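PDB 5LQ6: virulence protein vsdE from Salmonella enterica, which acts as a cysteine hydrolase delivered as a Salmonella effector, suppressing host immune responses and contributing to bacterial virulence. Local coordinates for residues S146-S151 with F209-Y214; E153-P158 with K200-S205. The protein carries 4 engineered substitutions. All coordinates share one frame; numbering follows the deposited sequence. Where two conformers were deposited one is given.

Contact 1: residues S146-S151 with F209-Y214; sequences SSFIIS and FYVRAY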
loop_
_atom_site.group_PDB
_atom_site.type_symbol
_atom_site.label_atom_id
_atom_site.label_comp_id
_atom_site.label_asym_id
_atom_site.label_seq_id
_atom_site.Cartn_x
_atom_site.Cartn_y
_atom_site.Cartn_z
ATOM N N SER A 146 -8.037 -7.540 6.241
ATOM C CA SER A 146 -8.490 -6.158 6.343
ATOM C C SER A 146 -7.562 -5.112 5.782
ATOM O O SER A 146 -7.905 -3.939 5.818
ATOM C CB SER A 146 -8.820 -5.764 7.764
ATOM O OG SER A 146 -7.656 -5.933 8.562
ATOM N N SER A 147 -6.377 -5.475 5.309
ATOM C CA SER A 147 -5.413 -4.518 4.810
ATOM C C SER A 147 -4.730 -4.974 3.539
ATOM O O SER A 147 -4.251 -6.131 3.454
ATOM C CB SER A 147 -4.377 -4.264 5.892
ATOM O OG SER A 147 -3.374 -3.349 5.423
ATOM N N PHE A 148 -4.693 -4.110 2.528
ATOM C CA PHE A 148 -4.260 -4.481 1.199
ATOM C C PHE A 148 -3.473 -3.367 0.535
ATOM O O PHE A 148 -3.660 -2.198 0.858
ATOM C CB PHE A 148 -5.450 -4.832 0.306
ATOM C CG PHE A 148 -6.378 -5.880 0.885
ATOM C CD1 PHE A 148 -7.374 -5.508 1.776
ATOM C CD2 PHE A 148 -6.135 -7.218 0.611
ATOM C CE1 PHE A 148 -8.177 -6.476 2.352
ATOM C CE2 PHE A 148 -6.968 -8.186 1.195
ATOM C CZ PHE A 148 -7.952 -7.764 2.060
ATOM N N ILE A 149 -2.621 -3.741 -0.409
ATOM C CA ILE A 149 -1.970 -2.796 -1.310
ATOM C C ILE A 149 -2.651 -2.940 -2.674
ATOM O O ILE A 149 -2.825 -4.074 -3.152
ATOM C CB ILE A 149 -0.455 -2.986 -1.471
ATOM C CG1 ILE A 149 0.249 -2.952 -0.111
ATOM C CG2 ILE A 149 0.140 -1.943 -2.391
ATOM C CD1 ILE A 149 1.739 -3.360 -0.166
ATOM N N ILE A 150 -3.006 -1.813 -3.277
ATOM C CA ILE A 150 -3.651 -1.822 -4.588
ATOM C C ILE A 150 -2.666 -1.332 -5.601
ATOM O O ILE A 150 -1.992 -0.300 -5.372
ATOM C CB ILE A 150 -4.886 -0.931 -4.625
ATOM C CG1 ILE A 150 -5.741 -1.090 -3.368
ATOM C CG2 ILE A 150 -5.675 -1.127 -5.913
ATOM C CD1 ILE A 150 -6.295 -2.434 -3.162
ATOM N N SER A 151 -2.537 -1.989 -6.739
ATOM C CA SER A 151 -1.715 -1.531 -7.861
ATOM C C SER A 151 -2.637 -1.278 -9.039
ATOM O O SER A 151 -3.395 -2.181 -9.449
ATOM C CB SER A 151 -0.675 -2.592 -8.226
ATOM O OG SER A 151 0.233 -2.815 -7.206
ATOM N N PHE A 209 -6.417 -3.493 -12.218
ATOM C CA PHE A 209 -6.093 -3.330 -10.831
ATOM C C PHE A 209 -5.661 -4.682 -10.272
ATOM O O PHE A 209 -6.179 -5.726 -10.649
ATOM C CB PHE A 209 -7.329 -2.871 -10.069
ATOM C CG PHE A 209 -7.851 -1.522 -10.489
ATOM C CD1 PHE A 209 -8.603 -1.415 -11.623
ATOM C CD2 PHE A 209 -7.545 -0.379 -9.758
ATOM C CE1 PHE A 209 -9.101 -0.200 -12.054
ATOM C CE2 PHE A 209 -8.072 0.867 -10.187
ATOM C CZ PHE A 209 -8.812 0.925 -11.347
ATOM N N TYR A 210 -4.770 -4.652 -9.284
ATOM C CA TYR A 210 -4.339 -5.849 -8.574
ATOM C C TYR A 210 -4.287 -5.552 -7.111
ATOM O O TYR A 210 -4.017 -4.439 -6.744
ATOM C CB TYR A 210 -2.936 -6.284 -8.999
ATOM C CG TYR A 210 -2.816 -6.641 -10.442
ATOM C CD1 TYR A 210 -2.646 -5.672 -11.398
ATOM C CD2 TYR A 210 -2.949 -7.935 -10.829
ATOM C CE1 TYR A 210 -2.565 -5.984 -12.756
ATOM C CE2 TYR A 210 -2.849 -8.276 -12.189
ATOM C CZ TYR A 210 -2.683 -7.292 -13.122
ATOM O OH TYR A 210 -2.598 -7.647 -14.462
ATOM N N VAL A 211 -4.609 -6.547 -6.286
ATOM C CA VAL A 211 -4.594 -6.433 -4.843
ATOM C C VAL A 211 -3.567 -7.400 -4.300
ATOM O O VAL A 211 -3.501 -8.533 -4.759
ATOM C CB VAL A 211 -5.989 -6.786 -4.292
ATOM C CG1 VAL A 211 -6.089 -6.554 -2.790
ATOM C CG2 VAL A 211 -7.072 -5.974 -5.029
ATOM N N ARG A 212 -2.731 -6.974 -3.361
ATOM C CA ARG A 212 -1.799 -7.881 -2.703
ATOM C C ARG A 212 -1.755 -7.562 -1.206
ATOM O O ARG A 212 -2.154 -6.481 -0.778
ATOM C CB ARG A 212 -0.413 -7.851 -3.322
ATOM C CG ARG A 212 0.398 -6.602 -3.099
ATOM C CD ARG A 212 1.636 -6.624 -4.036
ATOM N NE ARG A 212 2.752 -5.792 -3.557
ATOM C CZ ARG A 212 2.864 -4.474 -3.737
ATOM N NH1 ARG A 212 1.985 -3.783 -4.417
ATOM N NH2 ARG A 212 3.928 -3.845 -3.254
ATOM N N ALA A 213 -1.257 -8.497 -0.428
ATOM C CA ALA A 213 -1.192 -8.342 1.010
ATOM C C ALA A 213 -0.181 -9.261 1.641
ATOM O O ALA A 213 0.032 -10.386 1.133
ATOM C CB ALA A 213 -2.529 -8.549 1.624
ATOM N N TYR A 214 0.409 -8.798 2.710
ATOM C CA TYR A 214 1.384 -9.560 3.478
ATOM C C TYR A 214 0.660 -10.498 4.393
ATOM O O TYR A 214 -0.229 -10.081 5.094
ATOM C CB TYR A 214 2.250 -8.583 4.316
ATOM C CG TYR A 214 3.269 -9.224 5.219
ATOM C CD1 TYR A 214 4.228 -10.092 4.715
ATOM C CD2 TYR A 214 3.286 -8.931 6.571
ATOM C CE1 TYR A 214 5.189 -10.658 5.551
ATOM C CE2 TYR A 214 4.235 -9.497 7.411
ATOM C CZ TYR A 214 5.167 -10.369 6.892
ATOM O OH TYR A 214 6.089 -10.943 7.769
HETATM O O HOH W 1 -0.785 -4.593 -5.379
#

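Contact 2: residues E153-P158 with K200-S205; sequences ENYIAP and KKHFSS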
loop_
_atom_site.group_PDB
_atom_site.type_symbol
_atom_site.label_atom_id
_atom_site.label_comp_id
_atom_site.label_asym_id
_atom_site.label_seq_id
_atom_site.Cartn_x
_atom_site.Cartn_y
_atom_site.Cartn_z
ATOM N N GLU A 153 -2.964 0.146 -13.040
ATOM C CA GLU A 153 -2.185 0.408 -14.224
ATOM C C GLU A 153 -2.324 1.755 -14.872
ATOM O O GLU A 153 -1.378 2.246 -15.469
ATOM C CB GLU A 153 -2.435 -0.696 -15.245
ATOM C CG GLU A 153 -1.676 -1.966 -14.858
ATOM C CD GLU A 153 -0.270 -2.042 -15.428
ATOM O OE1 GLU A 153 0.427 -0.988 -15.492
ATOM O OE2 GLU A 153 0.125 -3.170 -15.816
ATOM N N ASN A 154 -3.480 2.331 -14.829
ATOM C CA ASN A 154 -3.725 3.565 -15.613
ATOM C C ASN A 154 -4.306 4.655 -14.756
ATOM O O ASN A 154 -5.271 5.332 -15.085
ATOM C CB ASN A 154 -4.633 3.227 -16.808
ATOM C CG ASN A 154 -3.865 2.522 -17.944
ATOM O OD1 ASN A 154 -2.813 2.971 -18.357
ATOM N ND2 ASN A 154 -4.396 1.427 -18.421
ATOM N N TYR A 155 -3.673 4.835 -13.606
ATOM C CA TYR A 155 -4.026 5.937 -12.709
ATOM C C TYR A 155 -3.617 7.283 -13.337
ATOM O O TYR A 155 -2.504 7.397 -13.811
ATOM C CB TYR A 155 -3.269 5.752 -11.395
ATOM C CG TYR A 155 -3.454 6.842 -10.346
ATOM C CD1 TYR A 155 -4.513 6.831 -9.471
ATOM C CD2 TYR A 155 -2.532 7.900 -10.247
ATOM C CE1 TYR A 155 -4.652 7.830 -8.499
ATOM C CE2 TYR A 155 -2.663 8.907 -9.322
ATOM C CZ TYR A 155 -3.720 8.875 -8.449
ATOM O OH TYR A 155 -3.882 9.884 -7.501
ATOM N N ILE A 156 -4.508 8.279 -13.316
ATOM C CA ILE A 156 -4.201 9.576 -13.929
ATOM C C ILE A 156 -3.483 10.446 -12.904
ATOM O O ILE A 156 -4.118 11.001 -11.971
ATOM C CB ILE A 156 -5.489 10.192 -14.484
ATOM C CG1 ILE A 156 -6.158 9.251 -15.482
ATOM C CG2 ILE A 156 -5.195 11.590 -15.037
ATOM C CD1 ILE A 156 -7.573 9.651 -15.778
ATOM N N ALA A 157 -2.167 10.560 -13.004
ATOM C CA ALA A 157 -1.380 11.387 -12.139
ATOM C C ALA A 157 -1.296 12.796 -12.751
ATOM O O ALA A 157 -1.362 12.933 -14.006
ATOM C CB ALA A 157 -0.023 10.806 -11.946
ATOM N N PRO A 158 -1.083 13.796 -11.917
ATOM C CA PRO A 158 -0.964 15.150 -12.492
ATOM C C PRO A 158 0.168 15.256 -13.473
ATOM O O PRO A 158 1.245 14.670 -13.241
ATOM C CB PRO A 158 -0.744 16.041 -11.262
ATOM C CG PRO A 158 -1.423 15.253 -10.148
ATOM C CD PRO A 158 -1.044 13.844 -10.433
ATOM N N LYS A 200 -12.194 7.253 -7.999
ATOM C CA LYS A 200 -12.664 6.886 -9.353
ATOM C C LYS A 200 -12.380 7.977 -10.379
ATOM O O LYS A 200 -12.218 7.656 -11.576
ATOM C CB LYS A 200 -14.165 6.590 -9.369
ATOM C CG LYS A 200 -14.546 5.264 -8.771
ATOM C CD LYS A 200 -16.013 4.901 -8.929
ATOM C CE LYS A 200 -16.288 4.478 -10.367
ATOM N NZ LYS A 200 -17.629 3.869 -10.459
ATOM N N LYS A 201 -12.293 9.235 -9.956
ATOM C CA LYS A 201 -11.937 10.354 -10.843
ATOM C C LYS A 201 -10.593 10.183 -11.477
ATOM O O LYS A 201 -10.348 10.735 -12.538
ATOM C CB LYS A 201 -11.946 11.700 -10.093
ATOM C CG LYS A 201 -13.275 12.079 -9.467
ATOM C CD LYS A 201 -14.429 12.065 -10.414
ATOM C CE LYS A 201 -15.701 12.589 -9.722
ATOM N NZ LYS A 201 -15.410 13.599 -8.642
ATOM N N HIS A 202 -9.720 9.388 -10.858
ATOM C CA HIS A 202 -8.368 9.200 -11.351
ATOM C C HIS A 202 -8.258 8.022 -12.317
ATOM O O HIS A 202 -7.135 7.707 -12.738
ATOM C CB HIS A 202 -7.389 9.016 -10.211
ATOM C CG HIS A 202 -7.437 10.108 -9.219
ATOM N ND1 HIS A 202 -7.233 11.421 -9.579
ATOM C CD2 HIS A 202 -7.636 10.098 -7.880
ATOM C CE1 HIS A 202 -7.356 12.179 -8.506
ATOM N NE2 HIS A 202 -7.576 11.396 -7.471
ATOM N N PHE A 203 -9.383 7.427 -12.697
ATOM C CA PHE A 203 -9.365 6.339 -13.703
ATOM C C PHE A 203 -10.352 6.583 -14.834
ATOM O O PHE A 203 -11.436 7.092 -14.617
ATOM C CB PHE A 203 -9.653 5.011 -13.015
ATOM C CG PHE A 203 -8.686 4.693 -11.934
ATOM C CD1 PHE A 203 -7.421 4.189 -12.246
ATOM C CD2 PHE A 203 -9.027 4.904 -10.625
ATOM C CE1 PHE A 203 -6.544 3.892 -11.253
ATOM C CE2 PHE A 203 -8.108 4.625 -9.604
ATOM C CZ PHE A 203 -6.869 4.162 -9.941
ATOM N N SER A 204 -9.941 6.228 -16.062
ATOM C CA SER A 204 -10.902 5.924 -17.158
ATOM C C SER A 204 -11.101 4.404 -17.233
ATOM O O SER A 204 -10.601 3.638 -16.378
ATOM C CB SER A 204 -10.381 6.419 -18.505
ATOM O OG SER A 204 -9.505 5.449 -19.066
ATOM N N SER A 205 -11.812 3.949 -18.264
ATOM C CA SER A 205 -12.065 2.513 -18.453
ATOM C C SER A 205 -10.776 1.753 -18.774
ATOM O O SER A 205 -10.678 0.561 -18.552
ATOM C CB SER A 205 -13.117 2.282 -19.568
ATOM O OG SER A 205 -14.247 3.132 -19.394
HETATM O O HOH W 2 -7.536 5.342 -16.587
HETATM O O HOH W 3 -6.358 12.548 -11.894
#

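Contact 1: residues S146-S151 with F209-Y214
The Arg212 guanidinium carries the methyl CD1 of Ile149 over one face, 3.8 Å above the plane and displaced toward the rim, while a water sits at its edge, in plane, 3.0 Å from NH1. CG of Arg212 stands between its backbone N and carbonyl carbon (chi1 70°), and the chain, extended from there to NE, crosses Ile149 obliquely so that NH1 comes within 3.3 Å of Ile149 CG2. The water accepts from Arg212 NH1 and donates to both Ser151 OG and the carbonyl oxygen of Ile149. Asp112 and Asp166 form salt bridges with the guanidinium, and Asp166 also hydrogen-bonds Ser151 OG, so two carboxylates probably offset the charge of this buried group. The Phe209 ring has Ile150 CG2 at its edge; Phe148 CD2 meets Val211 CG1 obliquely at 3.5 Å.

Antiparallel pairing organises these groups: strand 209-212 is an edge strand, next to 147-157, of a four-stranded antiparallel sheet consistent with the papain-like fold of clan CA. Ile149 with Arg212 and Ser151 with Tyr210 are hydrogen-bonded pairs, each closed by two N-H...O bonds; that from Ile149 N to Arg212 O, 2.8 Å long, is nearly straight at 175°. Between them Ile150 and Val211 form a non-hydrogen-bonded pair whose side chains run alongside one another, Ile150 CD1 lying 4.1 Å from Val211 CG2. Their face of the sheet packs against helix 129-143, through Val132 on Ile150, whereas on the Arg212 face His84 of helix 76-89 touches Ile149.

Contact 2: residues E153-P158 with K200-S205
Tyr155, His202 and Phe203 form an aromatic cluster where the far part of strand 147-157 meets the type I turn Lys200-Phe203, itself closed by the bond from Phe203 N to Lys200 O. The Tyr155 ring, its CG anti to the backbone N (chi1 177°), presents its edge to the face of Phe203 in an offset edge-to-face pair, with planes at 70°. The closest ring atoms are Tyr155 CD1 and Phe203 CZ, 3.6 Å apart. Against His202 the geometry differs: the two side chains run alongside one another, with ring planes inclined at 47°. Tyr155 CE1 reaches His202 CB at 3.4 Å, and the hydroxyl OH lies over one imidazole face, 3.8 Å above its plane and offset toward the rim.

Tyr155 also stacks on His165 and touches Asp185, members of a probable Cys-His-Asp catalytic triad with Cys76, so the cluster borders the likely active site.

A single direct backbone hydrogen bond joins the segments, from Ile156 N to His202 O at 2.7 Å, approaching in the carbonyl plane; Ile156 CG1 folds over the same oxygen, 3.3 Å from it. A sodium ion lies about 3 Å from the His202 side chain. Two waters extend the link. One accepts from Ser204 N and lies 2.7 Å from Asn154 O, to which it can donate; the other lies in the imidazole plane, 2.7 Å from His202 ND1, and donates to Ile156 O.

In the fold
From the N terminus, helices 76-89 and 129-143 precede strand 147-157, which serves both contacts in turn: its first part in contact 1, its far part, past the corner at Glu153 and Asn154, in contact 2. The chain then runs through strands 163-172 and 180-184 and helix 196-200. Segment 200-205, with its turn at Lys200-Phe203, makes contact 2 and closes a loop of 41 intervening residues, and strand 209-212 returns to close contact 1 with 57 between. Contact 2 is therefore nested inside contact 1. Their centres are about 17 Å apart, yet they touch where Phe203 and Phe209 meet edge-to-face, tying the buried strand pair of contact 1 to the surface turn.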